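Local structure of peroxisomal membrane protein PEX15 (Saccharomyces cerevisiae, 5VXV) at residues Tyr133-Arg138 / Leu178-Pro183; Thr184-Tyr189 / Ser195-Ile200. The protein anchors the Pex1/Pex6 AAA-ATPase, which extracts the receptor Pex5, to the peroxisomal membrane, this chain being part of the predicted cytoplasmic region. One frame throughout, in Å; residues are numbered along the deposited sequence.

Contact 1. Residues Tyr133-Arg138 / Leu178-Pro183; sequences YITKMR and LPKLSP
I134 and L181 make the apolar part of the contact, meeting methyl to methyl with CD1 of I134 4.2 Å from CD1 of L181. The backbones stay well apart, the nearest CA atoms being those of I134 and L181 at 7.6 Å, and the gap is spanned mostly by the long branch of the isoleucine. Its CG1 sits between the backbone N and the carbonyl carbon (chi1 65°), and with chi2 at 174° the branch runs out extended and lays CD1 on the turn in front of the second helix. The same methyl touches the root of the lysine, I134 CD1 lying 3.8 Å from K180 CB, and it also comes within 4.0 Å of L181 CA. One carbon thus rests on backbone and side-chain atoms of two successive residues. I130, one turn earlier in helix 112-136, also touches L181, and L174 and C175 of helix 168-177 add to the apolar surround.

The polar part lies beside this, nearer the surface. The extended chain of K180 passes T135 at about a right angle and brings NZ to 3.6 Å from T135 OG1, an approach that is loose and also doubtful, since T135 has a second conformer. The hydroxyl has its stronger partner in its own helix, the carbonyl of F131.

Within the second segment, L181 N bonds to L178 O at 2.9 Å and closes a type I beta turn, which turns K180 toward the other helix and lets CD1 of L181 approach it. The arrangement is that of an all-helical fold in which the C-terminal turn of helix 112-136 packs against the turn joining helix 168-177 to helix 181-187 through a few aliphatic contacts, with a lysine at the rim.

Contact 2. Residues Thr184-Tyr189 / Ser195-Ile200; sequences TLKGLY and SIEDAI
L185 and I196 bring the backbones to a CA-CA distance of 5.0 Å, and Y189 and S195 close to 4.0 Å as an antiparallel non-hydrogen-bonded pair. Two backbone bonds join the segments. I196 N gives its hydrogen to L188 O at 2.9 Å, tilted 23° from the carbonyl plane, whereas E197 N meets L185 O at 3.1 Å from well above the L185 carbonyl plane (64° out of it). The first turn of helix 196-217 thus spends two N-H groups on the carbonyls of L185 and L188.

S195 is the N-cap of the later helix and forms a capping box with D198: D198 N donates to S195 OG, and S195 N to D198 OD2. OG sits between the backbone N and the carbonyl carbon (chi1 72°), which carries it over the helix end to take the bond from D198 N. This is a tight helix-loop-helix return, with the loop after Y189 doubling back to S195.

L185 crosses I196 at about a right angle, CD2 against CG2 at 3.8 Å, and its CD1 reaches I200 CD1. L188 lies alongside I196, CB against CD1. L146 and I150 of helix 143-161 cover L185 and I200.

The aliphatic part of K186 lies across the E197 carboxylate, CG 3.1 Å from OE1. K186 NZ stays 4.4 Å from OE1, too far for a salt bridge; a water donates to OE1 at 2.6 Å and accepts a weak bond from the lysine. OE2 is held by Y171 and S182. With an alanine at E197, the hydroxyls of Y171 and S182 would probably lose their shared acceptor, and K186 its carboxylate neighbour.

In the fold
Both contacts use helix 181-187, contact 1 at its start and contact 2 at its end, and their centres lie 12 Å apart on the same side of the chain's centre. Contact 1 is only partly buried and joins elements distant in sequence by aliphatic touches and a loose lysine-threonine approach. Contact 2 is more buried, and joins near neighbours in sequence through backbone bonds and a leucine-isoleucine cluster, with a capping box starting the later helix. They meet directly, a serine of contact 1 reaching the glutamate carboxylate of contact 2. CG2 of I134 also packs against CG2 of T184 at 4.2 Å, linking helix 112-136 to the same short helix.

Contact 1. Residues Tyr133-Arg138 / Leu178-Pro183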
ATOM      1  N   TYR A 133      -5.502  11.929   7.069  1.00 15.53           N
ATOM      2  CA  TYR A 133      -6.673  11.617   6.260  1.00 16.02           C
ATOM      3  C   TYR A 133      -7.962  11.814   7.050  1.00 15.51           C
ATOM      4  O   TYR A 133      -8.898  12.463   6.569  1.00 16.81           O
ATOM      5  CB  TYR A 133      -6.595  10.188   5.720  1.00 15.74           C
ATOM      6  CG  TYR A 133      -7.756   9.881   4.802  1.00 14.73           C
ATOM      7  CD1 TYR A 133      -7.738  10.280   3.474  1.00 14.77           C
ATOM      8  CD2 TYR A 133      -8.883   9.231   5.273  1.00 13.85           C
ATOM      9  CE1 TYR A 133      -8.805  10.023   2.635  1.00 15.38           C
ATOM     10  CE2 TYR A 133      -9.956   8.969   4.446  1.00 14.66           C
ATOM     11  CZ  TYR A 133      -9.914   9.370   3.130  1.00 15.43           C
ATOM     12  OH  TYR A 133     -10.987   9.110   2.309  1.00 16.84           O
ATOM     13  N   ILE A 134      -8.040  11.256   8.262  1.00 14.22           N
ATOM     14  CA  ILE A 134      -9.296  11.319   9.002  1.00 15.70           C
ATOM     15  C   ILE A 134      -9.576  12.724   9.520  1.00 17.12           C
ATOM     16  O   ILE A 134     -10.722  13.034   9.864  1.00 20.00           O
ATOM     17  CB  ILE A 134      -9.319  10.298  10.157  1.00 15.13           C
ATOM     18  CG1 ILE A 134      -8.270  10.632  11.224  1.00 16.14           C
ATOM     19  CG2 ILE A 134      -9.117   8.886   9.609  1.00 16.18           C
ATOM     20  CD1 ILE A 134      -8.344   9.749  12.457  1.00 18.34           C
ATOM     21  N   THR A 135      -8.550  13.573   9.603  0.53 16.23           N
ATOM     22  CA  THR A 135      -8.741  14.968   9.986  0.53 16.97           C
ATOM     23  C   THR A 135      -9.147  15.809   8.780  0.53 17.36           C
ATOM     24  O   THR A 135     -10.194  16.465   8.785  0.53 18.41           O
ATOM     25  CB  THR A 135      -7.454  15.524  10.611  0.53 17.67           C
ATOM     26  OG1 THR A 135      -7.083  14.734  11.747  0.53 18.63           O
ATOM     27  CG2 THR A 135      -7.636  16.979  11.044  0.53 17.36           C
ATOM     28  N   LYS A 136      -8.322  15.789   7.731  1.00 16.65           N
ATOM     29  CA  LYS A 136      -8.541  16.667   6.585  1.00 17.23           C
ATOM     30  C   LYS A 136      -9.767  16.266   5.770  1.00 17.70           C
ATOM     31  O   LYS A 136     -10.368  17.119   5.107  1.00 20.90           O
ATOM     32  CB  LYS A 136      -7.299  16.676   5.696  1.00 19.27           C
ATOM     33  CG  LYS A 136      -6.101  17.375   6.319  1.00 21.07           C
HETATM   34  N   MSE A 137     -10.153  14.994   5.800  1.00 16.33           N
HETATM   35  CA  MSE A 137     -11.264  14.522   4.978  1.00 15.68           C
HETATM   36  C   MSE A 137     -12.500  14.161   5.797  1.00 15.99           C
HETATM   37  O   MSE A 137     -13.416  13.513   5.295  1.00 17.52           O
HETATM   38  CB  MSE A 137     -10.824  13.321   4.142  1.00 16.45           C
HETATM   39  CG  MSE A 137      -9.770  13.674   3.101  1.00 17.18           C
HETATM   40 SE   MSE A 137     -10.437  14.875   1.710  0.73 20.41          SE
HETATM   41  CE  MSE A 137     -11.240  13.536   0.543  1.00 21.63           C
ATOM     42  N   ARG A 138     -12.532  14.594   7.056  1.00 16.92           N
ATOM     43  CA  ARG A 138     -13.745  14.487   7.852  1.00 18.89           C
ATOM     44  C   ARG A 138     -14.905  15.140   7.113  1.00 21.90           C
ATOM     45  O   ARG A 138     -14.781  16.265   6.624  1.00 21.02           O
ATOM     46  CB  ARG A 138     -13.525  15.157   9.211  1.00 19.37           C
ATOM     47  CG  ARG A 138     -14.624  14.931  10.234  1.00 21.09           C
ATOM     48  CD  ARG A 138     -14.225  15.527  11.578  1.00 20.77           C
ATOM     49  NE  ARG A 138     -15.278  15.419  12.583  1.00 21.81           N
ATOM     50  CZ  ARG A 138     -15.515  14.333  13.314  1.00 28.45           C
ATOM     51  NH1 ARG A 138     -14.783  13.237  13.150  1.00 31.66           N
ATOM     52  NH2 ARG A 138     -16.494  14.339  14.210  1.00 30.42           N
ATOM     53  N   LEU A 178      -3.407   6.859  18.122  1.00 21.31           N
ATOM     54  CA  LEU A 178      -4.178   7.785  17.292  0.63 21.40           C
ATOM     55  C   LEU A 178      -5.560   7.911  17.915  1.00 18.98           C
ATOM     56  O   LEU A 178      -6.522   7.274  17.464  1.00 17.59           O
ATOM     57  CB  LEU A 178      -4.270   7.307  15.842  0.63 22.09           C
ATOM     58  CG  LEU A 178      -3.038   7.450  14.940  0.63 22.32           C
ATOM     59  CD1 LEU A 178      -3.398   7.031  13.523  0.63 20.24           C
ATOM     60  CD2 LEU A 178      -2.483   8.869  14.946  0.63 26.76           C
ATOM     61  N   PRO A 179      -5.696   8.725  18.967  1.00 17.97           N
ATOM     62  CA  PRO A 179      -6.972   8.767  19.706  1.00 19.41           C
ATOM     63  C   PRO A 179      -8.175   9.166  18.869  1.00 19.40           C
ATOM     64  O   PRO A 179      -9.303   8.825  19.247  1.00 21.70           O
ATOM     65  CB  PRO A 179      -6.698   9.791  20.817  1.00 22.33           C
ATOM     66  CG  PRO A 179      -5.216   9.778  20.982  1.00 21.38           C
ATOM     67  CD  PRO A 179      -4.666   9.560  19.608  1.00 19.39           C
ATOM     68  N   LYS A 180      -7.988   9.878  17.757  1.00 19.62           N
ATOM     69  CA  LYS A 180      -9.117  10.228  16.903  1.00 23.52           C
ATOM     70  C   LYS A 180      -9.662   9.042  16.119  1.00 22.03           C
ATOM     71  O   LYS A 180     -10.738   9.162  15.524  1.00 22.58           O
ATOM     72  CB  LYS A 180      -8.722  11.324  15.907  1.00 28.84           C
ATOM     73  CG  LYS A 180      -8.678  12.733  16.471  1.00 35.61           C
ATOM     74  CD  LYS A 180      -8.466  13.747  15.353  1.00 39.68           C
ATOM     75  CE  LYS A 180      -8.283  15.156  15.891  1.00 44.81           C
ATOM     76  NZ  LYS A 180      -8.264  16.176  14.806  1.00 48.14           N
ATOM     77  N   LEU A 181      -8.963   7.906  16.106  1.00 18.29           N
ATOM     78  CA  LEU A 181      -9.261   6.871  15.119  1.00 16.79           C
ATOM     79  C   LEU A 181     -10.537   6.105  15.453  1.00 16.15           C
ATOM     80  O   LEU A 181     -11.443   6.002  14.620  1.00 16.07           O
ATOM     81  CB  LEU A 181      -8.081   5.906  14.991  1.00 16.00           C
ATOM     82  CG  LEU A 181      -8.221   4.875  13.867  1.00 15.47           C
ATOM     83  CD1 LEU A 181      -8.412   5.546  12.509  1.00 14.88           C
ATOM     84  CD2 LEU A 181      -7.010   3.960  13.839  1.00 17.50           C
ATOM     85  N   SER A 182     -10.619   5.529  16.653  1.00 17.06           N
ATOM     86  CA  SER A 182     -11.807   4.750  16.994  1.00 17.03           C
ATOM     87  C   SER A 182     -13.080   5.576  16.874  1.00 17.87           C
ATOM     88  O   SER A 182     -14.054   5.085  16.278  1.00 16.18           O
ATOM     89  CB  SER A 182     -11.655   4.149  18.395  1.00 18.57           C
ATOM     90  OG  SER A 182     -12.832   3.457  18.778  1.00 21.39           O
ATOM     91  N   PRO A 183     -13.154   6.807  17.394  1.00 20.41           N
ATOM     92  CA  PRO A 183     -14.364   7.618  17.164  1.00 23.63           C
ATOM     93  C   PRO A 183     -14.736   7.749  15.696  1.00 22.12           C
ATOM     94  O   PRO A 183     -15.914   7.609  15.344  1.00 22.28           O
ATOM     95  CB  PRO A 183     -13.992   8.972  17.785  1.00 25.92           C
ATOM     96  CG  PRO A 183     -12.964   8.657  18.803  1.00 25.38           C
ATOM     97  CD  PRO A 183     -12.191   7.488  18.278  1.00 22.29           C
TER

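Contact 2. Residues Thr184-Tyr189 / Ser195-Ile200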
ATOM      1  N   THR A 184     -13.761   8.028  14.827  1.00 21.21           N
ATOM      2  CA  THR A 184     -14.041   8.112  13.396  1.00 22.47           C
ATOM      3  C   THR A 184     -14.568   6.786  12.865  1.00 19.64           C
ATOM      4  O   THR A 184     -15.614   6.737  12.209  1.00 19.91           O
ATOM      5  CB  THR A 184     -12.776   8.531  12.637  1.00 25.69           C
ATOM      6  OG1 THR A 184     -12.473   9.901  12.923  1.00 30.25           O
ATOM      7  CG2 THR A 184     -12.949   8.364  11.125  1.00 26.28           C
ATOM      8  N   LEU A 185     -13.852   5.693  13.141  1.00 17.46           N
ATOM      9  CA  LEU A 185     -14.196   4.413  12.531  1.00 15.54           C
ATOM     10  C   LEU A 185     -15.503   3.849  13.076  1.00 16.33           C
ATOM     11  O   LEU A 185     -16.197   3.111  12.367  1.00 15.78           O
ATOM     12  CB  LEU A 185     -13.054   3.415  12.737  1.00 13.90           C
ATOM     13  CG  LEU A 185     -11.695   3.802  12.142  1.00 14.46           C
ATOM     14  CD1 LEU A 185     -10.701   2.665  12.307  1.00 14.89           C
ATOM     15  CD2 LEU A 185     -11.808   4.192  10.671  1.00 16.50           C
ATOM     16  N   LYS A 186     -15.859   4.175  14.323  1.00 16.60           N
ATOM     17  CA  LYS A 186     -17.138   3.733  14.870  1.00 18.35           C
ATOM     18  C   LYS A 186     -18.318   4.520  14.318  1.00 18.06           C
ATOM     19  O   LYS A 186     -19.447   4.018  14.349  1.00 19.76           O
ATOM     20  CB  LYS A 186     -17.147   3.850  16.398  1.00 20.97           C
ATOM     21  CG  LYS A 186     -16.275   2.834  17.116  1.00 23.55           C
ATOM     22  CD  LYS A 186     -16.493   2.888  18.627  1.00 28.41           C
ATOM     23  CE  LYS A 186     -17.818   2.253  19.033  1.00 35.67           C
ATOM     24  NZ  LYS A 186     -17.978   2.178  20.512  1.00 40.63           N
ATOM     25  N   GLY A 187     -18.089   5.736  13.827  1.00 19.10           N
ATOM     26  CA  GLY A 187     -19.145   6.592  13.339  1.00 21.01           C
ATOM     27  C   GLY A 187     -19.376   6.538  11.848  1.00 20.28           C
ATOM     28  O   GLY A 187     -20.283   7.215  11.354  1.00 22.73           O
ATOM     29  N   LEU A 188     -18.584   5.760  11.117  1.00 17.80           N
ATOM     30  CA  LEU A 188     -18.722   5.599   9.677  1.00 17.36           C
ATOM     31  C   LEU A 188     -19.138   4.166   9.379  1.00 16.91           C
ATOM     32  O   LEU A 188     -18.623   3.223   9.989  1.00 18.04           O
ATOM     33  CB  LEU A 188     -17.410   5.929   8.965  1.00 19.06           C
ATOM     34  CG  LEU A 188     -16.905   7.356   9.166  1.00 24.29           C
ATOM     35  CD1 LEU A 188     -15.460   7.468   8.716  1.00 26.16           C
ATOM     36  CD2 LEU A 188     -17.781   8.345   8.416  1.00 28.28           C
ATOM     37  N   TYR A 189     -20.064   4.002   8.437  1.00 17.70           N
ATOM     38  CA  TYR A 189     -20.748   2.732   8.245  1.00 18.47           C
ATOM     39  C   TYR A 189     -20.529   2.193   6.841  1.00 19.36           C
ATOM     40  O   TYR A 189     -20.686   2.919   5.852  1.00 19.82           O
ATOM     41  CB  TYR A 189     -22.240   2.886   8.535  1.00 20.17           C
ATOM     42  CG  TYR A 189     -22.493   3.141   9.996  1.00 22.68           C
ATOM     43  CD1 TYR A 189     -22.586   2.088  10.893  1.00 23.04           C
ATOM     44  CD2 TYR A 189     -22.601   4.433  10.487  1.00 25.94           C
ATOM     45  CE1 TYR A 189     -22.802   2.313  12.236  1.00 24.06           C
ATOM     46  CE2 TYR A 189     -22.817   4.668  11.830  1.00 28.28           C
ATOM     47  CZ  TYR A 189     -22.915   3.604  12.700  1.00 28.85           C
ATOM     48  OH  TYR A 189     -23.131   3.831  14.038  1.00 33.18           O
ATOM     49  N   SER A 195     -20.147  -0.637  11.316  1.00 16.06           N
ATOM     50  CA  SER A 195     -19.189   0.449  11.189  1.00 17.49           C
ATOM     51  C   SER A 195     -17.859  -0.076  10.649  1.00 16.04           C
ATOM     52  O   SER A 195     -17.626  -1.287  10.572  1.00 15.49           O
ATOM     53  CB  SER A 195     -18.972   1.129  12.539  1.00 17.65           C
ATOM     54  OG  SER A 195     -18.219   0.300  13.417  1.00 16.49           O
ATOM     55  N   ILE A 196     -16.970   0.850  10.275  1.00 14.47           N
ATOM     56  CA  ILE A 196     -15.632   0.436   9.857  1.00 14.83           C
ATOM     57  C   ILE A 196     -14.946  -0.315  10.989  1.00 13.43           C
ATOM     58  O   ILE A 196     -14.274  -1.329  10.765  1.00 14.37           O
ATOM     59  CB  ILE A 196     -14.787   1.639   9.399  1.00 15.38           C
ATOM     60  CG1 ILE A 196     -15.455   2.367   8.228  1.00 17.15           C
ATOM     61  CG2 ILE A 196     -13.390   1.162   8.987  1.00 16.79           C
ATOM     62  CD1 ILE A 196     -14.682   3.594   7.740  1.00 18.10           C
ATOM     63  N   GLU A 197     -15.098   0.170  12.224  1.00 13.80           N
ATOM     64  CA  GLU A 197     -14.507  -0.528  13.359  1.00 13.99           C
ATOM     65  C   GLU A 197     -15.057  -1.943  13.474  1.00 13.78           C
ATOM     66  O   GLU A 197     -14.297  -2.899  13.660  1.00 13.75           O
ATOM     67  CB  GLU A 197     -14.755   0.247  14.652  1.00 14.09           C
ATOM     68  CG  GLU A 197     -14.214  -0.471  15.883  1.00 13.97           C
ATOM     69  CD  GLU A 197     -14.095   0.434  17.090  1.00 16.25           C
ATOM     70  OE1 GLU A 197     -14.846   0.228  18.067  1.00 19.39           O
ATOM     71  OE2 GLU A 197     -13.250   1.352  17.061  1.00 15.88           O
ATOM     72  N   ASP A 198     -16.382  -2.092  13.372  1.00 14.36           N
ATOM     73  CA  ASP A 198     -16.986  -3.421  13.402  1.00 16.77           C
ATOM     74  C   ASP A 198     -16.360  -4.323  12.346  1.00 15.85           C
ATOM     75  O   ASP A 198     -15.991  -5.469  12.626  1.00 15.04           O
ATOM     76  CB  ASP A 198     -18.498  -3.325  13.181  1.00 20.32           C
ATOM     77  CG  ASP A 198     -19.210  -2.537  14.266  1.00 22.47           C
ATOM     78  OD1 ASP A 198     -18.700  -2.479  15.406  1.00 22.33           O
ATOM     79  OD2 ASP A 198     -20.293  -1.979  13.973  1.00 21.93           O
ATOM     80  N   ALA A 199     -16.226  -3.812  11.122  1.00 15.15           N
ATOM     81  CA  ALA A 199     -15.722  -4.631  10.025  1.00 15.46           C
ATOM     82  C   ALA A 199     -14.272  -5.036  10.252  1.00 14.42           C
ATOM     83  O   ALA A 199     -13.898  -6.186   9.993  1.00 14.90           O
ATOM     84  CB  ALA A 199     -15.868  -3.876   8.705  1.00 15.52           C
ATOM     85  N   ILE A 200     -13.436  -4.107  10.725  1.00 13.92           N
ATOM     86  CA  ILE A 200     -12.028  -4.422  10.954  1.00 15.06           C
ATOM     87  C   ILE A 200     -11.895  -5.502  12.019  1.00 14.81           C
ATOM     88  O   ILE A 200     -11.129  -6.460  11.866  1.00 14.78           O
ATOM     89  CB  ILE A 200     -11.251  -3.149  11.336  1.00 15.60           C
ATOM     90  CG1 ILE A 200     -11.195  -2.197  10.141  1.00 16.66           C
ATOM     91  CG2 ILE A 200      -9.836  -3.489  11.808  1.00 17.53           C
ATOM     92  CD1 ILE A 200     -10.694  -0.813  10.480  1.00 19.32           C
TER
HETATM   93  O   HOH W   1     -15.102   0.632  20.641  1.00 29.91           O